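Local coordinates for protein aminotransferase (PDB 4ZM4) that belongs to the class-III aminotransferases, a family of pyridoxal-5'-phosphate-dependent enzymes, and forms a two-chain assembly that binds this cofactor, at residues H70-G73 and Y74-E78; R337-D340 and T341-M345; W421-S424 and T425-R429. The protein carries 1 engineered substitution. All blocks are in the same frame, centred on the assembly; numbering follows the deposited sequence.

Contact 1: residues H70-G73 and Y74-E78; sequences HLFG and YADRE
Tyr74 brings the edge of its ring to the face of the His70 imidazole, and following the tyrosine outward gives the evidence. Its CB rests 3.7 Å from Gly73 C. With CG anti to the carbonyl carbon (chi1 -69°), the ring turns back over the preceding residues. CD1 stands 3.8 Å above the imidazole plane, over its centre, and CE1 lies 3.6 Å from His70 ND1. Centroids 5.0 Å apart and planes at 63° identify a T-shaped (edge-to-face) pair. At the tip, OH bonds to Asp62, while His70 ND1 is held by the carbonyl of Met65, so both rings are fixed from outside.

A second pairing joins Phe72 to Asp76, whose OD1 lies 3.5 Å from Phe72 CD2 and obliquely to the ring. Lys327 serves both residues, as salt-bridge partner of the carboxylate and as cation over the ring. A water bridges the two segments, donating to Gly73 O at 3.2 Å and accepting from Asp76 N at 3.1 Å. Asp76 occupies the N-cap position without a side-chain capping bond. Within the loop, His70 and Tyr74 pack on Met92 of the second subunit; the whole is a helix-entry loop of a class-III aminotransferase, leading into helix 77-89.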
ATOM      1  N   HIS B  70     -14.682  -4.481   8.001  1.00 23.06           N
ATOM      2  CA  HIS B  70     -15.366  -4.242   9.263  1.00 21.27           C
ATOM      3  C   HIS B  70     -16.377  -5.310   9.574  1.00 20.72           C
ATOM      4  O   HIS B  70     -17.581  -5.139   9.408  1.00 22.58           O
ATOM      5  CB  HIS B  70     -15.984  -2.849   9.224  1.00 20.75           C
ATOM      6  CG  HIS B  70     -14.972  -1.775   8.982  1.00 19.95           C
ATOM      7  ND1 HIS B  70     -14.880  -1.084   7.781  1.00 19.56           N
ATOM      8  CD2 HIS B  70     -13.973  -1.314   9.759  1.00 19.07           C
ATOM      9  CE1 HIS B  70     -13.863  -0.245   7.837  1.00 19.02           C
ATOM     10  NE2 HIS B  70     -13.303  -0.355   9.026  1.00 20.35           N
ATOM     11  N   LEU B  71     -15.876  -6.413  10.080  1.00 22.39           N
ATOM     12  CA  LEU B  71     -16.694  -7.548  10.454  1.00 22.85           C
ATOM     13  C   LEU B  71     -17.571  -7.231  11.674  1.00 24.93           C
ATOM     14  O   LEU B  71     -18.689  -7.765  11.820  1.00 27.11           O
ATOM     15  CB  LEU B  71     -15.788  -8.720  10.740  1.00 22.80           C
ATOM     16  CG  LEU B  71     -16.368 -10.105  10.622  1.00 24.55           C
ATOM     17  CD1 LEU B  71     -16.743 -10.416   9.193  1.00 25.18           C
ATOM     18  CD2 LEU B  71     -15.355 -11.131  11.126  1.00 24.11           C
ATOM     19  N   PHE B  72     -17.067  -6.364  12.536  1.00 24.68           N
ATOM     20  CA  PHE B  72     -17.756  -5.965  13.757  1.00 25.57           C
ATOM     21  C   PHE B  72     -18.272  -4.523  13.707  1.00 25.41           C
ATOM     22  O   PHE B  72     -18.644  -3.959  14.726  1.00 27.57           O
ATOM     23  CB  PHE B  72     -16.794  -6.107  14.949  1.00 26.22           C
ATOM     24  CG  PHE B  72     -16.207  -7.486  15.097  1.00 28.82           C
ATOM     25  CD1 PHE B  72     -17.005  -8.556  15.525  1.00 29.05           C
ATOM     26  CD2 PHE B  72     -14.862  -7.731  14.810  1.00 28.39           C
ATOM     27  CE1 PHE B  72     -16.471  -9.825  15.667  1.00 27.66           C
ATOM     28  CE2 PHE B  72     -14.331  -9.009  14.953  1.00 28.21           C
ATOM     29  CZ  PHE B  72     -15.130 -10.056  15.380  1.00 26.16           C
ATOM     30  N   GLY B  73     -18.239  -3.893  12.546  1.00 24.56           N
ATOM     31  CA  GLY B  73     -18.678  -2.499  12.431  1.00 21.13           C
ATOM     32  C   GLY B  73     -17.581  -1.508  12.624  1.00 20.01           C
ATOM     33  O   GLY B  73     -16.439  -1.853  12.898  1.00 21.11           O
ATOM     34  N   TYR B  74     -17.923  -0.242  12.432  1.00 21.29           N
ATOM     35  CA  TYR B  74     -16.987   0.851  12.495  1.00 21.72           C
ATOM     36  C   TYR B  74     -16.619   1.166  13.941  1.00 23.59           C
ATOM     37  O   TYR B  74     -17.403   0.879  14.855  1.00 24.32           O
ATOM     38  CB  TYR B  74     -17.608   2.097  11.894  1.00 21.73           C
ATOM     39  CG  TYR B  74     -17.847   2.079  10.398  1.00 23.13           C
ATOM     40  CD1 TYR B  74     -16.845   1.730   9.514  1.00 21.63           C
ATOM     41  CD2 TYR B  74     -19.067   2.523   9.866  1.00 22.46           C
ATOM     42  CE1 TYR B  74     -17.078   1.737   8.153  1.00 21.23           C
ATOM     43  CE2 TYR B  74     -19.287   2.545   8.500  1.00 22.65           C
ATOM     44  CZ  TYR B  74     -18.287   2.154   7.652  1.00 22.05           C
ATOM     45  OH  TYR B  74     -18.496   2.199   6.295  1.00 23.65           O
ATOM     46  N   ALA B  75     -15.457   1.785  14.152  1.00 23.84           N
ATOM     47  CA  ALA B  75     -15.017   2.201  15.510  1.00 27.06           C
ATOM     48  C   ALA B  75     -15.051   1.075  16.548  1.00 28.89           C
ATOM     49  O   ALA B  75     -15.628   1.240  17.647  1.00 29.45           O
ATOM     50  CB  ALA B  75     -15.848   3.385  16.006  1.00 26.89           C
ATOM     51  N   ASP B  76     -14.470  -0.073  16.186  1.00 30.68           N
ATOM     52  CA  ASP B  76     -14.416  -1.240  17.075  1.00 32.75           C
ATOM     53  C   ASP B  76     -13.364  -0.950  18.130  1.00 34.92           C
ATOM     54  O   ASP B  76     -12.167  -0.952  17.816  1.00 38.95           O
ATOM     55  CB  ASP B  76     -14.077  -2.505  16.252  1.00 34.46           C
ATOM     56  CG  ASP B  76     -14.227  -3.811  17.042  1.00 33.32           C
ATOM     57  OD1 ASP B  76     -13.869  -4.878  16.506  1.00 36.38           O
ATOM     58  OD2 ASP B  76     -14.697  -3.806  18.190  1.00 38.13           O
ATOM     59  N   ARG B  77     -13.788  -0.700  19.368  1.00 36.52           N
ATOM     60  CA  ARG B  77     -12.876  -0.270  20.433  1.00 39.38           C
ATOM     61  C   ARG B  77     -11.805  -1.299  20.824  1.00 38.43           C
ATOM     62  O   ARG B  77     -10.652  -0.938  21.077  1.00 37.53           O
ATOM     63  CB  ARG B  77     -13.655   0.242  21.657  1.00 48.67           C
ATOM     64  CG  ARG B  77     -14.158   1.676  21.453  1.00 61.77           C
ATOM     65  CD  ARG B  77     -14.797   2.326  22.692  1.00 67.92           C
ATOM     66  NE  ARG B  77     -13.793   2.846  23.638  1.00 76.07           N
ATOM     67  CZ  ARG B  77     -13.072   3.960  23.461  1.00 81.68           C
ATOM     68  NH1 ARG B  77     -13.189   4.696  22.352  1.00 80.87           N
ATOM     69  NH2 ARG B  77     -12.205   4.332  24.396  1.00 82.47           N
ATOM     70  N   GLU B  78     -12.174  -2.568  20.848  1.00 37.77           N
ATOM     71  CA  GLU B  78     -11.234  -3.637  21.145  1.00 41.37           C
ATOM     72  C   GLU B  78     -10.045  -3.638  20.215  1.00 41.14           C
ATOM     73  O   GLU B  78      -8.992  -4.153  20.569  1.00 50.11           O
ATOM     74  CB  GLU B  78     -11.921  -5.001  21.080  1.00 45.99           C
ATOM     75  CG  GLU B  78     -12.913  -5.241  22.199  1.00 46.70           C
ATOM     76  CD  GLU B  78     -13.749  -6.471  21.958  1.00 51.43           C
ATOM     77  OE1 GLU B  78     -14.662  -6.398  21.101  1.00 64.23           O
ATOM     78  OE2 GLU B  78     -13.504  -7.513  22.613  1.00 54.26           O
TER
HETATM   79  O   HOH W   1     -13.663  -0.401  13.263  1.00 26.37           O

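Contact 2: residues R337-D340 and T341-M345; sequences RLED and TGQYM
The carboxylate of Glu339 and the amide of Gln343 run side by side in the same direction, one helical turn apart, but with planes 72° apart they do not stack face on face. First torsions that agree to within 17°, followed by a bend of the same sense at chi2, send both chains the same way. Glu339 OE2 finds its stronger partner in Arg364, a salt bridge that ties this turn to strand 360-365. The third flat group, the Tyr344 ring, heads away from the preceding turn: only its CB meets Asp340 O, at 3.4 Å. Arg429 and Ile432 of helix 429-444 pack against Tyr344, and its OH bonds to Asp433.

The backbone evidence is that of an alpha helix, here part of helix 334-355. Four successive amides reach the carbonyl four residues earlier: Thr341 N to Arg337 O at 3.0 Å, Gly342 N to Leu338 O at 3.0 Å, Gln343 N to Glu339 O at 2.9 Å and Tyr344 N to Asp340 O at 2.9 Å.

Thr341 adds a side-chain bond to this pattern. Its OG1, set anti to the carbonyl carbon (chi1 -62°), folds back and donates to Arg337 O over 3.2 Å. The hydroxyl sits above the carbonyl plane and not on a lone pair, whereas the amide of the same residue approaches nearer that plane. Arg337 O is thus gripped by two donors, and the buried hydroxyl is satisfied within its own helix. The same torsion puts CG2 anti to the backbone nitrogen, while CB lies 3.4 Å from Leu338 O. Beyond the segments, Thr341 touches Ile432, and Leu338 packs on Thr367 and Thr425.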
ATOM      1  N   ARG B 337     -23.379 -16.832  13.895  1.00 26.00           N
ATOM      2  CA  ARG B 337     -24.195 -15.649  14.089  1.00 27.82           C
ATOM      3  C   ARG B 337     -24.185 -14.738  12.851  1.00 27.35           C
ATOM      4  O   ARG B 337     -25.212 -14.170  12.502  1.00 25.61           O
ATOM      5  CB  ARG B 337     -23.712 -14.854  15.302  1.00 28.82           C
ATOM      6  CG  ARG B 337     -24.343 -15.293  16.612  1.00 33.21           C
ATOM      7  CD  ARG B 337     -23.486 -15.062  17.863  1.00 35.18           C
ATOM      8  NE  ARG B 337     -22.507 -13.975  17.787  1.00 33.93           N
ATOM      9  CZ  ARG B 337     -21.274 -14.028  18.296  1.00 34.01           C
ATOM     10  NH1 ARG B 337     -20.816 -15.116  18.886  1.00 33.54           N
ATOM     11  NH2 ARG B 337     -20.473 -12.976  18.174  1.00 38.93           N
ATOM     12  N   LEU B 338     -23.026 -14.589  12.207  1.00 26.59           N
ATOM     13  CA  LEU B 338     -22.940 -13.812  10.957  1.00 26.51           C
ATOM     14  C   LEU B 338     -23.845 -14.419   9.917  1.00 25.99           C
ATOM     15  O   LEU B 338     -24.466 -13.705   9.152  1.00 31.26           O
ATOM     16  CB  LEU B 338     -21.487 -13.737  10.439  1.00 26.91           C
ATOM     17  CG  LEU B 338     -20.523 -12.916  11.316  1.00 27.23           C
ATOM     18  CD1 LEU B 338     -19.080 -13.162  10.919  1.00 28.96           C
ATOM     19  CD2 LEU B 338     -20.825 -11.429  11.262  1.00 26.81           C
ATOM     20  N   GLU B 339     -23.896 -15.746   9.872  1.00 26.31           N
ATOM     21  CA  GLU B 339     -24.754 -16.455   8.927  1.00 25.92           C
ATOM     22  C   GLU B 339     -26.228 -16.126   9.171  1.00 25.36           C
ATOM     23  O   GLU B 339     -26.971 -15.874   8.203  1.00 24.79           O
ATOM     24  CB  GLU B 339     -24.470 -17.969   8.973  1.00 25.08           C
ATOM     25  CG  GLU B 339     -25.458 -18.851   8.206  1.00 26.97           C
ATOM     26  CD  GLU B 339     -25.609 -18.521   6.734  1.00 25.16           C
ATOM     27  OE1 GLU B 339     -24.630 -18.057   6.111  1.00 26.05           O
ATOM     28  OE2 GLU B 339     -26.701 -18.758   6.192  1.00 24.92           O
ATOM     29  N   ASP B 340     -26.645 -16.092  10.439  1.00 25.13           N
ATOM     30  CA  ASP B 340     -28.032 -15.692  10.791  1.00 25.42           C
ATOM     31  C   ASP B 340     -28.324 -14.252  10.369  1.00 25.19           C
ATOM     32  O   ASP B 340     -29.399 -13.953   9.856  1.00 23.82           O
ATOM     33  CB  ASP B 340     -28.311 -15.805  12.302  1.00 26.28           C
ATOM     34  CG  ASP B 340     -28.170 -17.234  12.835  1.00 28.20           C
ATOM     35  OD1 ASP B 340     -28.210 -18.203  12.048  1.00 28.12           O
ATOM     36  OD2 ASP B 340     -28.004 -17.386  14.067  1.00 30.82           O
ATOM     37  N   THR B 341     -27.360 -13.357  10.618  1.00 25.98           N
ATOM     38  CA  THR B 341     -27.460 -11.977  10.172  1.00 26.30           C
ATOM     39  C   THR B 341     -27.715 -11.880   8.655  1.00 24.64           C
ATOM     40  O   THR B 341     -28.618 -11.185   8.215  1.00 24.99           O
ATOM     41  CB  THR B 341     -26.201 -11.179  10.546  1.00 26.32           C
ATOM     42  OG1 THR B 341     -26.069 -11.144  11.965  1.00 26.99           O
ATOM     43  CG2 THR B 341     -26.303  -9.739  10.030  1.00 26.38           C
ATOM     44  N   GLY B 342     -26.921 -12.599   7.883  1.00 25.26           N
ATOM     45  CA  GLY B 342     -27.042 -12.602   6.434  1.00 26.33           C
ATOM     46  C   GLY B 342     -28.345 -13.210   5.958  1.00 25.46           C
ATOM     47  O   GLY B 342     -28.977 -12.692   5.032  1.00 26.43           O
ATOM     48  N   GLN B 343     -28.758 -14.289   6.596  1.00 26.21           N
ATOM     49  CA  GLN B 343     -29.991 -14.942   6.229  1.00 25.07           C
ATOM     50  C   GLN B 343     -31.133 -13.984   6.458  1.00 25.70           C
ATOM     51  O   GLN B 343     -32.040 -13.857   5.619  1.00 24.98           O
ATOM     52  CB  GLN B 343     -30.199 -16.230   7.045  1.00 24.55           C
ATOM     53  CG  GLN B 343     -31.395 -17.069   6.593  1.00 23.77           C
ATOM     54  CD  GLN B 343     -31.156 -17.758   5.272  1.00 25.10           C
ATOM     55  OE1 GLN B 343     -31.728 -17.396   4.250  1.00 26.39           O
ATOM     56  NE2 GLN B 343     -30.301 -18.770   5.285  1.00 27.86           N
ATOM     57  N   TYR B 344     -31.131 -13.332   7.618  1.00 26.96           N
ATOM     58  CA  TYR B 344     -32.212 -12.413   7.933  1.00 28.36           C
ATOM     59  C   TYR B 344     -32.252 -11.250   6.938  1.00 27.42           C
ATOM     60  O   TYR B 344     -33.337 -10.794   6.572  1.00 28.78           O
ATOM     61  CB  TYR B 344     -32.118 -11.915   9.376  1.00 31.81           C
ATOM     62  CG  TYR B 344     -33.371 -11.177   9.836  1.00 34.09           C
ATOM     63  CD1 TYR B 344     -34.609 -11.824   9.880  1.00 35.53           C
ATOM     64  CD2 TYR B 344     -33.313  -9.848  10.230  1.00 32.89           C
ATOM     65  CE1 TYR B 344     -35.755 -11.163  10.291  1.00 36.15           C
ATOM     66  CE2 TYR B 344     -34.439  -9.186  10.663  1.00 35.28           C
ATOM     67  CZ  TYR B 344     -35.661  -9.850  10.695  1.00 36.89           C
ATOM     68  OH  TYR B 344     -36.788  -9.187  11.131  1.00 37.03           O
ATOM     69  N   MET B 345     -31.091 -10.748   6.522  1.00 27.78           N
ATOM     70  CA  MET B 345     -31.076  -9.645   5.552  1.00 27.08           C
ATOM     71  C   MET B 345     -31.602 -10.180   4.242  1.00 26.35           C
ATOM     72  O   MET B 345     -32.448  -9.551   3.623  1.00 25.51           O
ATOM     73  CB  MET B 345     -29.679  -9.040   5.364  1.00 28.37           C
ATOM     74  CG  MET B 345     -29.637  -7.913   4.317  1.00 27.60           C
ATOM     75  SD  MET B 345     -30.438  -6.364   4.851  1.00 28.36           S
ATOM     76  CE  MET B 345     -29.091  -5.658   5.804  1.00 28.68           C
TER

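Contact 3: residues W421-S424 and T425-R429; sequences WFLS and TAHTR
A type I beta turn from Ser424 to His427 joins strand 421-422 to the approach of helix 429-444, and an inverse gamma turn centred on His427 overlaps its end, its Thr428 N to Ala426 O bond being weak. His427 N closes the beta turn on Ser424 O at 3.0 Å, with the donor 61° out of the carbonyl plane and so not on a lone pair. Inside it, Ala426 N donates to Ser424 OG over 3.0 Å, which meets the definition of an ST turn. The serine oxygen lies between its own backbone N and carbonyl carbon (chi1 80°), the rotamer that directs it over the turn. Ser424 OG also shares a hydrogen bond with His427 ND1 at 3.0 Å, at the imidazole edge, near the ring plane. Ser424 N adds a weak bond to the same ND1 at 3.2 Å. Leu423 CD2 stands over one face of the ring, and the carbonyl of Asp62 takes NE2, so the imidazole is held by both nitrogens. Around this turn, strand 421-422 lies antiparallel to strand 368-373, Leu423 and Thr425 pack on Met345 and Leu338 of helix 334-355, and Thr428 N-caps helix 429-444 through a weak bond to Val431 N.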
ATOM      1  N   TRP B 421     -22.749  -5.865  -0.916  1.00 19.91           N
ATOM      2  CA  TRP B 421     -22.943  -5.396   0.467  1.00 19.95           C
ATOM      3  C   TRP B 421     -22.039  -6.215   1.393  1.00 21.43           C
ATOM      4  O   TRP B 421     -21.863  -7.439   1.200  1.00 23.23           O
ATOM      5  CB  TRP B 421     -24.393  -5.680   0.915  1.00 19.98           C
ATOM      6  CG  TRP B 421     -25.497  -4.991   0.142  1.00 19.44           C
ATOM      7  CD1 TRP B 421     -25.379  -4.245  -0.988  1.00 20.28           C
ATOM      8  CD2 TRP B 421     -26.898  -5.039   0.442  1.00 20.72           C
ATOM      9  NE1 TRP B 421     -26.612  -3.820  -1.400  1.00 19.83           N
ATOM     10  CE2 TRP B 421     -27.558  -4.279  -0.526  1.00 21.14           C
ATOM     11  CE3 TRP B 421     -27.657  -5.647   1.452  1.00 20.69           C
ATOM     12  CZ2 TRP B 421     -28.949  -4.116  -0.522  1.00 22.02           C
ATOM     13  CZ3 TRP B 421     -29.017  -5.493   1.447  1.00 20.93           C
ATOM     14  CH2 TRP B 421     -29.653  -4.723   0.485  1.00 21.95           C
ATOM     15  N   PHE B 422     -21.532  -5.581   2.435  1.00 21.93           N
ATOM     16  CA  PHE B 422     -20.662  -6.228   3.428  1.00 21.41           C
ATOM     17  C   PHE B 422     -21.244  -6.104   4.836  1.00 22.01           C
ATOM     18  O   PHE B 422     -20.916  -5.176   5.586  1.00 21.04           O
ATOM     19  CB  PHE B 422     -19.283  -5.570   3.406  1.00 21.49           C
ATOM     20  CG  PHE B 422     -18.522  -5.819   2.142  1.00 21.97           C
ATOM     21  CD1 PHE B 422     -18.585  -4.932   1.100  1.00 20.93           C
ATOM     22  CD2 PHE B 422     -17.722  -6.947   2.003  1.00 21.41           C
ATOM     23  CE1 PHE B 422     -17.836  -5.136  -0.039  1.00 21.65           C
ATOM     24  CE2 PHE B 422     -17.001  -7.152   0.851  1.00 19.72           C
ATOM     25  CZ  PHE B 422     -17.057  -6.250  -0.173  1.00 19.21           C
ATOM     26  N   LEU B 423     -22.097  -7.053   5.224  1.00 24.24           N
ATOM     27  CA  LEU B 423     -22.765  -6.971   6.554  1.00 23.11           C
ATOM     28  C   LEU B 423     -21.782  -7.237   7.711  1.00 22.53           C
ATOM     29  O   LEU B 423     -20.693  -7.770   7.508  1.00 23.41           O
ATOM     30  CB  LEU B 423     -23.978  -7.897   6.626  1.00 23.36           C
ATOM     31  CG  LEU B 423     -24.948  -7.847   5.438  1.00 23.09           C
ATOM     32  CD1 LEU B 423     -26.123  -8.770   5.683  1.00 24.66           C
ATOM     33  CD2 LEU B 423     -25.452  -6.438   5.160  1.00 22.07           C
ATOM     34  N   SER B 424     -22.196  -6.851   8.905  1.00 23.54           N
ATOM     35  CA  SER B 424     -21.356  -6.866  10.090  1.00 23.64           C
ATOM     36  C   SER B 424     -22.208  -7.217  11.285  1.00 23.17           C
ATOM     37  O   SER B 424     -23.432  -7.287  11.179  1.00 23.00           O
ATOM     38  CB  SER B 424     -20.739  -5.498  10.319  1.00 24.51           C
ATOM     39  OG  SER B 424     -21.668  -4.630  10.944  1.00 25.09           O
ATOM     40  N   THR B 425     -21.573  -7.455  12.426  1.00 23.46           N
ATOM     41  CA  THR B 425     -22.324  -7.826  13.636  1.00 23.52           C
ATOM     42  C   THR B 425     -23.107  -6.643  14.131  1.00 24.85           C
ATOM     43  O   THR B 425     -24.020  -6.804  14.950  1.00 27.95           O
ATOM     44  CB  THR B 425     -21.398  -8.327  14.754  1.00 22.13           C
ATOM     45  OG1 THR B 425     -20.428  -7.328  15.031  1.00 22.35           O
ATOM     46  CG2 THR B 425     -20.680  -9.605  14.324  1.00 20.33           C
ATOM     47  N   ALA B 426     -22.789  -5.449  13.631  1.00 24.23           N
ATOM     48  CA  ALA B 426     -23.561  -4.246  13.985  1.00 24.09           C
ATOM     49  C   ALA B 426     -24.864  -4.129  13.207  1.00 24.38           C
ATOM     50  O   ALA B 426     -25.715  -3.292  13.542  1.00 24.77           O
ATOM     51  CB  ALA B 426     -22.735  -2.993  13.777  1.00 23.44           C
ATOM     52  N   HIS B 427     -25.030  -4.947  12.175  1.00 24.25           N
ATOM     53  CA  HIS B 427     -26.304  -5.011  11.451  1.00 23.27           C
ATOM     54  C   HIS B 427     -27.252  -5.990  12.177  1.00 23.10           C
ATOM     55  O   HIS B 427     -27.431  -7.119  11.760  1.00 21.60           O
ATOM     56  CB  HIS B 427     -26.096  -5.433  10.018  1.00 23.21           C
ATOM     57  CG  HIS B 427     -25.407  -4.394   9.188  1.00 24.95           C
ATOM     58  ND1 HIS B 427     -24.038  -4.295   9.104  1.00 24.43           N
ATOM     59  CD2 HIS B 427     -25.903  -3.415   8.396  1.00 24.40           C
ATOM     60  CE1 HIS B 427     -23.719  -3.297   8.299  1.00 24.63           C
ATOM     61  NE2 HIS B 427     -24.830  -2.741   7.870  1.00 25.10           N
ATOM     62  N   THR B 428     -27.807  -5.519  13.294  1.00 23.48           N
ATOM     63  CA  THR B 428     -28.704  -6.302  14.171  1.00 24.51           C
ATOM     64  C   THR B 428     -30.047  -6.457  13.478  1.00 25.29           C
ATOM     65  O   THR B 428     -30.260  -5.890  12.410  1.00 24.30           O
ATOM     66  CB  THR B 428     -28.956  -5.558  15.492  1.00 22.04           C
ATOM     67  OG1 THR B 428     -29.601  -4.325  15.201  1.00 19.32           O
ATOM     68  CG2 THR B 428     -27.658  -5.258  16.233  1.00 22.75           C
ATOM     69  N   ARG B 429     -30.949  -7.216  14.081  1.00 29.19           N
ATOM     70  CA  ARG B 429     -32.316  -7.331  13.548  1.00 34.28           C
ATOM     71  C   ARG B 429     -33.011  -5.977  13.398  1.00 30.49           C
ATOM     72  O   ARG B 429     -33.663  -5.739  12.386  1.00 31.48           O
ATOM     73  CB  ARG B 429     -33.204  -8.256  14.401  1.00 40.44           C
ATOM     74  CG  ARG B 429     -33.276  -9.703  13.901  1.00 48.35           C
ATOM     75  CD  ARG B 429     -32.489 -10.681  14.768  1.00 54.72           C
ATOM     76  NE  ARG B 429     -32.119 -11.891  14.034  1.00 59.31           N
ATOM     77  CZ  ARG B 429     -30.925 -12.140  13.490  1.00 61.59           C
ATOM     78  NH1 ARG B 429     -29.914 -11.264  13.573  1.00 54.48           N
ATOM     79  NH2 ARG B 429     -30.745 -13.294  12.855  1.00 66.83           N
TER

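Overall arrangement
The turn of contact 3 lies between the other two: its centre is 8 Å from that of contact 2 and 11 Å from that of contact 1, whereas contacts 1 and 2 are 17 Å apart. A probable hydrogen bond from Thr425 N to Leu71 O, 3.0 Å, joins contacts 1 and 3. Thr341 CG2 of helix 334-355 packs 3.3 Å from His427 O, and Leu71 CD1 meets Leu338 CD1 at 4.0 Å. Asp62 links contacts 1 and 3 again, bonding Tyr74 and His427. The side chain of Phe422 is about 5 Å from the bound P3B, that of His70 about 12 Å.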